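Long-range contacts in ABC transporter permease (Klebsiella pneumoniae, PDB 5NUP), which probably binds phospholipids as an outer-membrane lipoprotein of the MlaA family, helping to keep the lipid asymmetry of the outer membrane: residues F[57-62]-F[97-102]; F[67-72]-F[83-88]; F[72-77]-F[116-121]; F[143-148]-F[204-209]. One frame throughout, in Å; residues are numbered along the deposited sequence.

Contact 1 of 4, residues F[57-62]-F[97-102]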
# COMPACT_ATOMS: atom_id res chain seq x y z
N SER F 57 -42.03 10.96 -12.15
CA SER F 57 -42.57 11.78 -11.06
C SER F 57 -41.45 12.38 -10.24
O SER F 57 -41.50 13.57 -9.88
CB SER F 57 -43.49 10.96 -10.16
OG SER F 57 -44.07 11.76 -9.14
N ASN F 58 -40.42 11.58 -9.93
CA ASN F 58 -39.28 12.09 -9.18
C ASN F 58 -38.53 13.13 -9.99
O ASN F 58 -38.14 14.17 -9.46
CB ASN F 58 -38.34 10.94 -8.79
CG ASN F 58 -38.87 10.10 -7.62
OD1 ASN F 58 -39.30 10.63 -6.59
ND2 ASN F 58 -38.86 8.78 -7.79
N PHE F 59 -38.40 12.90 -11.29
CA PHE F 59 -37.62 13.81 -12.12
C PHE F 59 -38.27 15.19 -12.21
O PHE F 59 -37.57 16.21 -12.15
CB PHE F 59 -37.42 13.21 -13.52
CG PHE F 59 -36.86 14.18 -14.51
CD1 PHE F 59 -37.70 14.86 -15.37
CD2 PHE F 59 -35.51 14.40 -14.60
CE1 PHE F 59 -37.20 15.76 -16.29
CE2 PHE F 59 -35.00 15.30 -15.52
CZ PHE F 59 -35.84 15.98 -16.37
N THR F 60 -39.60 15.25 -12.37
CA THR F 60 -40.23 16.57 -12.51
C THR F 60 -40.28 17.27 -11.17
O THR F 60 -39.99 18.47 -11.08
CB THR F 60 -41.65 16.47 -13.11
OG1 THR F 60 -42.44 15.48 -12.43
CG2 THR F 60 -41.62 16.17 -14.60
N SER F 61 -40.65 16.53 -10.11
CA SER F 61 -40.62 17.05 -8.74
C SER F 61 -39.29 17.69 -8.40
O SER F 61 -39.24 18.70 -7.69
CB SER F 61 -40.91 15.93 -7.75
OG SER F 61 -41.22 16.49 -6.48
N ASN F 62 -38.19 17.08 -8.86
CA ASN F 62 -36.86 17.58 -8.55
C ASN F 62 -36.62 18.95 -9.16
O ASN F 62 -35.88 19.76 -8.58
CB ASN F 62 -35.80 16.59 -9.07
CG ASN F 62 -34.43 16.80 -8.40
OD1 ASN F 62 -34.26 16.55 -7.20
ND2 ASN F 62 -33.47 17.29 -9.18
N GLY F 97 -29.79 12.74 -12.42
CA GLY F 97 -30.54 13.91 -12.83
C GLY F 97 -31.92 14.02 -12.21
O GLY F 97 -32.81 14.64 -12.80
N GLY F 98 -32.13 13.40 -11.04
CA GLY F 98 -33.39 13.47 -10.34
C GLY F 98 -34.27 12.25 -10.44
O GLY F 98 -35.27 12.17 -9.71
N LEU F 99 -33.92 11.28 -11.31
CA LEU F 99 -34.78 10.12 -11.57
C LEU F 99 -34.95 9.25 -10.32
O LEU F 99 -36.05 8.73 -10.07
CB LEU F 99 -34.23 9.29 -12.73
CG LEU F 99 -34.36 9.86 -14.16
CD1 LEU F 99 -33.44 9.18 -15.17
CD2 LEU F 99 -35.79 9.81 -14.64
N ILE F 100 -33.89 9.08 -9.53
CA ILE F 100 -33.89 8.23 -8.34
C ILE F 100 -34.00 9.13 -7.11
O ILE F 100 -33.31 10.16 -7.03
CB ILE F 100 -32.59 7.41 -8.29
CG1 ILE F 100 -32.42 6.60 -9.55
CG2 ILE F 100 -32.59 6.45 -7.13
CD1 ILE F 100 -31.03 6.72 -10.07
N ASP F 101 -34.82 8.74 -6.13
CA ASP F 101 -35.00 9.54 -4.92
C ASP F 101 -33.95 9.10 -3.91
O ASP F 101 -34.23 8.44 -2.91
CB ASP F 101 -36.42 9.42 -4.37
CG ASP F 101 -36.72 10.42 -3.23
OD1 ASP F 101 -35.89 11.33 -2.99
OD2 ASP F 101 -37.78 10.31 -2.57
N VAL F 102 -32.72 9.55 -4.14
CA VAL F 102 -31.62 9.16 -3.27
C VAL F 102 -31.80 9.78 -1.89
O VAL F 102 -31.68 9.09 -0.87
CB VAL F 102 -30.27 9.57 -3.90
CG1 VAL F 102 -29.11 9.27 -2.94
CG2 VAL F 102 -30.06 8.87 -5.25

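Contact 2 of 4, residues F[67-72]-F[83-88]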
# COMPACT_ATOMS: atom_id res chain seq x y z
N ALA F 67 -36.53 25.77 -6.05
CA ALA F 67 -37.48 26.84 -5.77
C ALA F 67 -38.09 26.69 -4.38
O ALA F 67 -38.26 27.68 -3.67
CB ALA F 67 -38.57 26.87 -6.84
N VAL F 68 -38.40 25.46 -3.96
CA VAL F 68 -38.91 25.24 -2.61
C VAL F 68 -37.94 25.76 -1.56
O VAL F 68 -38.36 26.25 -0.50
CB VAL F 68 -39.26 23.75 -2.41
CG1 VAL F 68 -39.83 23.52 -1.03
CG2 VAL F 68 -40.26 23.34 -3.43
N MET F 69 -36.64 25.60 -1.78
CA MET F 69 -35.71 26.17 -0.81
C MET F 69 -35.75 27.68 -0.86
O MET F 69 -35.91 28.34 0.18
CB MET F 69 -34.28 25.67 -1.02
CG MET F 69 -33.34 26.65 -1.70
SD MET F 69 -31.66 26.06 -1.75
CE MET F 69 -30.94 27.37 -2.73
N VAL F 70 -35.64 28.26 -2.06
CA VAL F 70 -35.51 29.71 -2.17
C VAL F 70 -36.66 30.41 -1.47
O VAL F 70 -36.49 31.47 -0.87
CB VAL F 70 -35.41 30.13 -3.65
CG1 VAL F 70 -35.89 31.56 -3.87
CG2 VAL F 70 -34.00 29.94 -4.16
N ASN F 71 -37.82 29.78 -1.43
CA ASN F 71 -38.98 30.37 -0.78
C ASN F 71 -39.11 29.99 0.69
O ASN F 71 -39.64 30.79 1.47
CB ASN F 71 -40.28 29.98 -1.51
CG ASN F 71 -40.46 30.73 -2.82
OD1 ASN F 71 -40.63 31.94 -2.84
ND2 ASN F 71 -40.48 29.98 -3.93
N TYR F 72 -38.58 28.85 1.10
CA TYR F 72 -38.56 28.58 2.54
C TYR F 72 -37.63 29.53 3.25
O TYR F 72 -37.86 29.88 4.41
CB TYR F 72 -38.16 27.13 2.81
CG TYR F 72 -39.34 26.20 3.01
CD1 TYR F 72 -40.29 26.45 3.99
CD2 TYR F 72 -39.47 25.05 2.24
CE1 TYR F 72 -41.36 25.59 4.19
CE2 TYR F 72 -40.54 24.19 2.43
CZ TYR F 72 -41.47 24.46 3.40
OH TYR F 72 -42.52 23.59 3.58
N VAL F 83 -33.29 21.33 3.82
CA VAL F 83 -33.88 20.01 3.58
C VAL F 83 -34.17 19.86 2.10
O VAL F 83 -33.89 18.82 1.49
CB VAL F 83 -35.15 19.82 4.42
CG1 VAL F 83 -35.96 18.67 3.88
CG2 VAL F 83 -34.84 19.63 5.87
N HIS F 84 -34.68 20.91 1.48
CA HIS F 84 -34.94 20.79 0.06
C HIS F 84 -33.70 21.08 -0.77
O HIS F 84 -33.58 20.55 -1.89
CB HIS F 84 -36.14 21.67 -0.32
CG HIS F 84 -37.43 21.22 0.29
ND1 HIS F 84 -38.19 20.20 -0.25
CD2 HIS F 84 -38.08 21.62 1.41
CE1 HIS F 84 -39.25 20.00 0.51
NE2 HIS F 84 -39.21 20.85 1.52
N PHE F 85 -32.72 21.79 -0.22
CA PHE F 85 -31.41 21.80 -0.87
C PHE F 85 -30.81 20.40 -0.89
O PHE F 85 -30.27 19.96 -1.92
CB PHE F 85 -30.46 22.78 -0.18
CG PHE F 85 -29.04 22.66 -0.68
CD1 PHE F 85 -28.14 21.78 -0.09
CD2 PHE F 85 -28.61 23.41 -1.77
CE1 PHE F 85 -26.88 21.64 -0.57
CE2 PHE F 85 -27.31 23.28 -2.25
CZ PHE F 85 -26.46 22.40 -1.66
N THR F 86 -30.84 19.70 0.25
CA THR F 86 -30.25 18.37 0.31
C THR F 86 -30.96 17.45 -0.66
O THR F 86 -30.32 16.64 -1.34
CB THR F 86 -30.35 17.80 1.73
OG1 THR F 86 -29.78 18.72 2.68
CG2 THR F 86 -29.62 16.46 1.82
N ARG F 87 -32.28 17.60 -0.78
CA ARG F 87 -33.02 16.80 -1.74
C ARG F 87 -32.53 17.09 -3.16
O ARG F 87 -32.19 16.17 -3.90
CB ARG F 87 -34.52 17.07 -1.61
CG ARG F 87 -35.21 16.23 -0.55
CD ARG F 87 -36.69 16.17 -0.78
NE ARG F 87 -36.93 15.73 -2.15
CZ ARG F 87 -37.09 14.47 -2.53
NH1 ARG F 87 -37.02 13.48 -1.65
NH2 ARG F 87 -37.28 14.21 -3.81
N PHE F 88 -32.43 18.37 -3.52
CA PHE F 88 -32.01 18.67 -4.88
C PHE F 88 -30.61 18.15 -5.16
O PHE F 88 -30.35 17.60 -6.24
CB PHE F 88 -32.10 20.18 -5.15
CG PHE F 88 -31.62 20.55 -6.51
CD1 PHE F 88 -32.31 20.11 -7.63
CD2 PHE F 88 -30.47 21.28 -6.67
CE1 PHE F 88 -31.83 20.42 -8.90
CE2 PHE F 88 -29.99 21.59 -7.92
CZ PHE F 88 -30.68 21.17 -9.04

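Contact 3 of 4, residues F[72-77]-F[116-121]. With LMT (dodecyl-beta-D-maltoside), chain B.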
# COMPACT_ATOMS: atom_id res chain seq x y z
N TYR F 72 -38.58 28.85 1.10
CA TYR F 72 -38.56 28.58 2.54
C TYR F 72 -37.63 29.53 3.25
O TYR F 72 -37.86 29.88 4.41
CB TYR F 72 -38.16 27.13 2.81
CG TYR F 72 -39.34 26.20 3.01
CD1 TYR F 72 -40.29 26.45 3.99
CD2 TYR F 72 -39.47 25.05 2.24
CE1 TYR F 72 -41.36 25.59 4.19
CE2 TYR F 72 -40.54 24.19 2.43
CZ TYR F 72 -41.47 24.46 3.40
OH TYR F 72 -42.52 23.59 3.58
N PHE F 73 -36.56 29.95 2.57
CA PHE F 73 -35.73 31.04 3.08
C PHE F 73 -36.54 32.32 3.21
O PHE F 73 -36.49 33.01 4.23
CB PHE F 73 -34.53 31.27 2.18
CG PHE F 73 -33.47 30.25 2.33
CD1 PHE F 73 -33.30 29.58 3.54
CD2 PHE F 73 -32.64 29.93 1.27
CE1 PHE F 73 -32.34 28.63 3.68
CE2 PHE F 73 -31.67 28.98 1.40
CZ PHE F 73 -31.51 28.33 2.62
N LEU F 74 -37.31 32.64 2.17
CA LEU F 74 -38.09 33.87 2.18
C LEU F 74 -39.17 33.84 3.26
O LEU F 74 -39.67 34.90 3.65
CB LEU F 74 -38.71 34.10 0.81
CG LEU F 74 -37.74 34.38 -0.34
CD1 LEU F 74 -38.50 34.42 -1.65
CD2 LEU F 74 -37.01 35.69 -0.11
N GLN F 75 -39.58 32.66 3.72
CA GLN F 75 -40.57 32.54 4.79
C GLN F 75 -39.99 32.43 6.18
O GLN F 75 -40.73 32.02 7.08
CB GLN F 75 -41.47 31.33 4.61
CG GLN F 75 -42.23 31.22 3.34
CD GLN F 75 -43.22 30.10 3.46
OE1 GLN F 75 -43.96 29.81 2.52
NE2 GLN F 75 -43.24 29.47 4.63
N GLY F 76 -38.70 32.69 6.38
CA GLY F 76 -38.22 32.66 7.74
C GLY F 76 -37.69 31.32 8.22
O GLY F 76 -37.30 31.22 9.38
N ASP F 77 -37.81 30.27 7.42
CA ASP F 77 -37.42 28.92 7.84
C ASP F 77 -36.29 28.32 7.01
O ASP F 77 -36.54 27.67 5.99
CB ASP F 77 -38.64 28.00 7.83
CG ASP F 77 -38.30 26.58 8.14
OD1 ASP F 77 -38.63 25.71 7.31
OD2 ASP F 77 -37.70 26.31 9.20
N HIS F 116 -43.66 23.98 -1.53
CA HIS F 116 -44.04 25.29 -0.99
C HIS F 116 -43.30 26.31 -1.86
O HIS F 116 -42.08 26.41 -1.79
CB HIS F 116 -43.64 25.45 0.47
CG HIS F 116 -44.50 24.69 1.43
ND1 HIS F 116 -44.85 23.37 1.23
CD2 HIS F 116 -45.08 25.06 2.60
CE1 HIS F 116 -45.61 22.96 2.24
NE2 HIS F 116 -45.75 23.97 3.08
N ARG F 117 -44.04 27.05 -2.68
CA ARG F 117 -43.41 28.01 -3.59
C ARG F 117 -43.94 29.42 -3.37
O ARG F 117 -44.42 29.74 -2.28
CB ARG F 117 -43.61 27.56 -5.03
CG ARG F 117 -43.00 26.20 -5.22
CD ARG F 117 -43.04 25.68 -6.64
NE ARG F 117 -42.99 26.72 -7.67
CZ ARG F 117 -43.30 26.47 -8.94
NH1 ARG F 117 -43.29 27.44 -9.84
NH2 ARG F 117 -43.65 25.25 -9.31
N PHE F 118 -43.80 30.28 -4.38
CA PHE F 118 -43.94 31.70 -4.10
C PHE F 118 -45.39 32.05 -3.77
O PHE F 118 -45.63 33.00 -3.01
CB PHE F 118 -43.45 32.56 -5.26
CG PHE F 118 -43.22 33.99 -4.88
CD1 PHE F 118 -43.67 35.02 -5.70
CD2 PHE F 118 -42.58 34.32 -3.68
CE1 PHE F 118 -43.49 36.35 -5.33
CE2 PHE F 118 -42.39 35.63 -3.31
CZ PHE F 118 -42.83 36.65 -4.14
N GLY F 119 -46.35 31.30 -4.29
CA GLY F 119 -47.70 31.44 -3.79
C GLY F 119 -47.78 31.19 -2.30
O GLY F 119 -48.38 31.96 -1.55
N SER F 120 -47.12 30.12 -1.84
CA SER F 120 -47.09 29.81 -0.42
C SER F 120 -46.57 30.97 0.41
O SER F 120 -47.12 31.29 1.46
CB SER F 120 -46.24 28.57 -0.18
OG SER F 120 -46.62 27.95 1.02
N THR F 121 -45.44 31.55 -0.01
CA THR F 121 -44.86 32.64 0.77
C THR F 121 -45.71 33.91 0.67
O THR F 121 -45.92 34.60 1.68
CB THR F 121 -43.41 32.87 0.34
OG1 THR F 121 -43.34 33.81 -0.74
CG2 THR F 121 -42.81 31.57 -0.11
C1B LMT B . -38.87 27.59 13.29
C2B LMT B . -39.34 27.12 11.91
C3B LMT B . -39.82 25.66 12.00
C4B LMT B . -40.00 25.25 13.50
C5B LMT B . -40.70 26.42 14.24
C6B LMT B . -41.01 26.02 15.68
O1B LMT B . -38.18 28.81 13.18
O2B LMT B . -40.36 27.96 11.54
O3B LMT B . -39.01 24.81 11.28
O4' LMT B . -40.77 24.10 13.64
O5B LMT B . -39.95 27.63 14.18
O6B LMT B . -42.36 26.05 15.90
C1' LMT B . -34.31 30.03 12.24
C2' LMT B . -34.52 28.52 12.48
C3' LMT B . -36.00 28.17 12.34
C4' LMT B . -36.79 28.81 13.49
C5' LMT B . -36.33 30.29 13.62
C6' LMT B . -35.78 30.67 14.97
O1' LMT B . -33.20 30.51 12.91
O2' LMT B . -33.85 27.85 11.50
O3' LMT B . -36.14 26.81 12.33
O5' LMT B . -35.51 30.79 12.55
O6' LMT B . -36.76 31.43 15.58
C1 LMT B . -32.06 30.77 12.09

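Contact 4 of 4, residues F[143-148]-F[204-209]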
# COMPACT_ATOMS: atom_id res chain seq x y z
N LEU F 143 -55.14 33.83 -8.77
CA LEU F 143 -54.07 34.76 -9.14
C LEU F 143 -52.92 34.74 -8.12
O LEU F 143 -51.79 35.13 -8.46
CB LEU F 143 -54.65 36.17 -9.29
CG LEU F 143 -54.11 36.95 -10.50
CD1 LEU F 143 -54.44 36.25 -11.81
CD2 LEU F 143 -54.59 38.41 -10.53
N ARG F 144 -53.16 34.29 -6.89
CA ARG F 144 -52.08 34.29 -5.92
C ARG F 144 -51.20 33.04 -6.00
O ARG F 144 -49.98 33.15 -6.00
CB ARG F 144 -52.62 34.45 -4.48
CG ARG F 144 -51.56 34.12 -3.42
CD ARG F 144 -52.11 34.02 -1.99
NE ARG F 144 -52.11 32.65 -1.49
CZ ARG F 144 -52.64 32.28 -0.33
NH1 ARG F 144 -53.22 33.18 0.47
NH2 ARG F 144 -52.61 31.01 0.03
N ASP F 145 -51.79 31.84 -6.06
CA ASP F 145 -50.95 30.64 -6.01
C ASP F 145 -50.52 30.17 -7.40
O ASP F 145 -49.34 30.27 -7.74
CB ASP F 145 -51.66 29.53 -5.26
CG ASP F 145 -51.75 29.80 -3.77
OD1 ASP F 145 -51.26 30.87 -3.34
OD2 ASP F 145 -52.28 28.95 -3.04
N GLU F 146 -51.44 29.64 -8.20
CA GLU F 146 -51.12 29.48 -9.61
C GLU F 146 -50.83 30.88 -10.14
O GLU F 146 -51.47 31.86 -9.76
CB GLU F 146 -52.29 28.84 -10.36
CG GLU F 146 -52.40 27.34 -10.13
CD GLU F 146 -53.15 27.00 -8.85
OE1 GLU F 146 -53.11 25.83 -8.42
OE2 GLU F 146 -53.75 27.91 -8.26
N GLY F 147 -49.83 31.00 -10.97
CA GLY F 147 -49.53 32.38 -11.38
C GLY F 147 -48.62 33.15 -10.44
O GLY F 147 -47.63 33.75 -10.88
N GLY F 148 -48.94 33.19 -9.14
CA GLY F 148 -47.94 33.61 -8.18
C GLY F 148 -46.78 32.62 -8.12
O GLY F 148 -45.61 33.01 -8.14
N GLN F 204 -58.73 24.00 0.94
CA GLN F 204 -58.26 23.24 2.10
C GLN F 204 -56.81 22.82 1.90
O GLN F 204 -55.97 22.99 2.80
CB GLN F 204 -59.15 22.01 2.29
CG GLN F 204 -60.62 22.34 2.51
CD GLN F 204 -61.38 21.32 3.34
OE1 GLN F 204 -60.95 20.17 3.47
NE2 GLN F 204 -62.51 21.73 3.89
N ARG F 205 -56.49 22.29 0.71
CA ARG F 205 -55.12 21.90 0.38
C ARG F 205 -54.21 23.13 0.26
O ARG F 205 -53.07 23.10 0.72
CB ARG F 205 -55.11 21.08 -0.92
CG ARG F 205 -55.18 19.54 -0.70
CD ARG F 205 -55.56 18.77 -1.99
NE ARG F 205 -56.34 17.55 -1.70
CZ ARG F 205 -57.08 16.88 -2.59
NH1 ARG F 205 -57.13 17.29 -3.85
NH2 ARG F 205 -57.75 15.80 -2.22
N HIS F 206 -54.72 24.23 -0.31
CA HIS F 206 -53.88 25.40 -0.58
C HIS F 206 -53.66 26.28 0.65
O HIS F 206 -52.64 26.97 0.72
CB HIS F 206 -54.49 26.25 -1.69
CG HIS F 206 -54.00 25.89 -3.06
ND1 HIS F 206 -53.15 26.71 -3.77
CD2 HIS F 206 -54.26 24.83 -3.85
CE1 HIS F 206 -52.89 26.16 -4.94
NE2 HIS F 206 -53.55 25.01 -5.01
N ASP F 207 -54.62 26.31 1.59
CA ASP F 207 -54.39 27.04 2.84
C ASP F 207 -53.48 26.28 3.78
O ASP F 207 -52.79 26.89 4.60
CB ASP F 207 -55.69 27.33 3.58
CG ASP F 207 -56.39 28.59 3.10
OD1 ASP F 207 -55.74 29.46 2.49
OD2 ASP F 207 -57.59 28.74 3.42
N PHE F 208 -53.49 24.95 3.70
CA PHE F 208 -52.60 24.16 4.54
C PHE F 208 -51.13 24.43 4.21
O PHE F 208 -50.28 24.39 5.10
CB PHE F 208 -52.92 22.68 4.41
CG PHE F 208 -52.15 21.80 5.33
CD1 PHE F 208 -52.36 21.87 6.70
CD2 PHE F 208 -51.20 20.91 4.84
CE1 PHE F 208 -51.64 21.06 7.56
CE2 PHE F 208 -50.48 20.09 5.70
CZ PHE F 208 -50.70 20.17 7.06
N ILE F 209 -50.83 24.71 2.94
CA ILE F 209 -49.45 24.88 2.50
C ILE F 209 -48.84 26.19 3.02
O ILE F 209 -47.62 26.25 3.24
CB ILE F 209 -49.40 24.76 0.95
CG1 ILE F 209 -49.08 23.32 0.54
CG2 ILE F 209 -48.33 25.62 0.35
CD1 ILE F 209 -49.88 22.25 1.23

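Contact 1 of 4, residues F[57-62]-F[97-102]
Asn-58, Phe-59 and Asn-62, on one side of helix 50-62, press against the loop that runs from Gly-97 to Asp-101. The loop links helix 78-93 to helix 102-106. The close part centres on Gly-98, whose phi is positive (104°). A CB here would point toward the helix and come close to Asn-62 CB. The bare glycine lets the backbone lie this near. The CA atoms of Phe-59 and Gly-98 are 4.6 Å apart. The amide of Asn-62 lies beside the glycine, with its CG 4.0 Å from Gly-98 CA. One turn earlier, CB of Asn-58 sits 3.4 Å from Leu-99 O. The Asn-58 side chain crosses that of Asp-101 at about a right angle, with OD1 3.8 Å from Asp-101 CB.

The more open side is partly exposed. Phe-59 carries its CG anti to the backbone N (chi1 169°), beside the carbonyl carbon. Its ring edge meets a carbonyl oxygen, with CD2 3.3 Å from Gly-97 O. Leu-99 points its CB away from the helix, but its tip comes nearer. Its CD2 methyl meets Phe-59 CB at 3.9 Å. A bound C8E detergent lies about 5 Å from the Leu-99 side chain, so this flank may face lipid.

The two segments share no hydrogen bond, and van der Waals packing joins them. Their polar ends are used on helix 78-93: Asn-62 ND2 bonds Thr-92 OG1, and Asp-101 OD1 makes a salt bridge with Arg-87. Asp-101 also caps helix 102-106, through a weak hydrogen bond from Gly-104 N.

Contact 2 of 4, residues F[67-72]-F[83-88]
Val-68, Met-69 and Tyr-72 meet His-84 and Phe-85 where helix 65-74 packs on helix 78-93. The two helices form an antiparallel hairpin. The axes of segments 67-72 and 83-88 approach to 8.3 Å, with an angle of 163° between their directions.

His-84 is central to the interface, with the largest share of buried surface. Its CB lies 4.2 Å from Met-69 N. Its CG, next along the chain, meets Val-68 CG1 at 3.6 Å. That methyl stands over the centre of the imidazole face, 3.5 Å from the ring centroid, in a CH-pi contact. Val-68 places it there with CG1 anti to the backbone N (chi1 -178°). Further out, CD2 of His-84 comes 3.7 Å from Tyr-72 CE2, and NE2 is close to the same tyrosine atom. The two ring planes are near parallel, 12° apart, but slid so far that they barely overlap. On the other branch, CE1 also lies under the Val-68 methyl, and ND1 is hydrogen-bonded to Glu-65 at the start of helix 65-74.

Met-69 and Phe-85 lie side by side and point the same way. The Met-69 SD is 3.8 Å from Phe-85 CB and sits at the ring edge, a Met-aromatic contact. A bound C8E touches Phe-85.

The hairpin is therefore held by apolar and aromatic packing around a buried imidazole. Glu-65 may favour a proton on ND1 and, if the ring is charged, would stabilise that charge.

Contact 3 of 4, residues F[72-77]-F[116-121]
Tyr-72, Leu-74 and Gln-75, at the Schellman end of helix 65-74, touch His-116, just before helix 118-124, and Phe-118 and Thr-121 in its first turn. Gly-76 is the C-prime residue of the motif. Asp-77 N bonds to Tyr-72 O, and Gly-76 N to Phe-73 O.

The hydroxyl of Tyr-72 stands over the centre of the His-116 ring, 3.0 Å above its plane. Behind it, Tyr-72 CZ is 3.6 Å from His-116 CG. The ring planes are 23° apart and slid, so the rings barely overlap. NE2 of His-116 bonds Gly-212 O, and ND1 weakly bonds Glu-114 O. Together they help hold the ring. Ile-209 also packs on His-116.

Gln-75 places its CG anti to the carbonyl carbon (chi1 -57°) and extends from there across Thr-121. Its CG lies 3.5 Å from Thr-121 CG2. At the end of the chain, OE1 comes 3.4 Å from the same methyl and also nears Ser-120. Leu-74 is on the surface, and its CD1 makes a looser apolar contact with Phe-118 CE2 at 4.4 Å.

Past the turn, Asp-77 is the N-cap of helix 78-93. Its OD1 takes a weak hydrogen bond from Lys-80 N. Its OD2 accepts a hydrogen bond of 2.9 Å from O3B of the bound dodecyl maltoside.

The contact is mostly packing, with no clear hydrogen bond between the segments. Two carbonyl partners may favour a doubly protonated His-116. Asp-77 binds the sugar of a detergent, which may mark the polar zone of the membrane.

Contact 4 of 4, residues F[143-148]-F[204-209]
Asp-145 accepts a nearly straight hydrogen bond from His-206. His-206 ND1 is modelled 2.5 Å from Asp-145 OD2, a length that is doubtful at this resolution, with an angle of 176° at the hydrogen. The oxygen lies in the plane of the imidazole and uses its anti lone pair. Carboxylate and ring are nearly coplanar, 17° apart.

The other oxygen of Asp-145 is held by charge. Arg-144 NE forms a salt bridge to Asp-145 OD1 at 2.7 Å, on the syn side but 30° out of the carboxylate plane. The Arg-144 chain bends at chi3, and its guanidinium makes a cation-pi contact with Tyr-129. The arginine probably keeps Asp-145 ionised, and the carboxylate in turn may favour a proton on ND1.

This His-carboxylate pair ties the loop after strand 139-141 to helix 194-209, near its end. It joins parts of the chain more than fifty residues apart.

The remaining contacts are looser. Glu-146 crosses His-206 at about a right angle, and its OE1 lies at the ring edge, 3.5 Å from both CE1 and NE2 of His-206. The Glu-146 chain bends at chi2. Its OE2 is hydrogen-bonded to Tyr-202 OH. The Tyr-202 ring in turn stacks on His-206.

How the contacts relate
Contact 2 touches both contact 1 and contact 3, which do not touch each other. Along the chain it is nested inside the loop closed by contact 1. The centres of contacts 1 and 2 are 14 Å apart, and the salt bridge of Asp-101 OD1 to Arg-87 NH1, at 2.8 Å, joins them. The centres of contacts 2 and 3 are 10 Å apart, and they share Tyr-72. Contact 4 touches contact 3 through Ile-209, which packs on His-116 and Ser-120. Contacts 1 and 4 lie on opposite sides of the chain's centre, about 23 Å apart between centres. Another protein chain packs on contacts 1 and 2. C8E there and the maltoside at contact 3 may mark a membrane-facing flank.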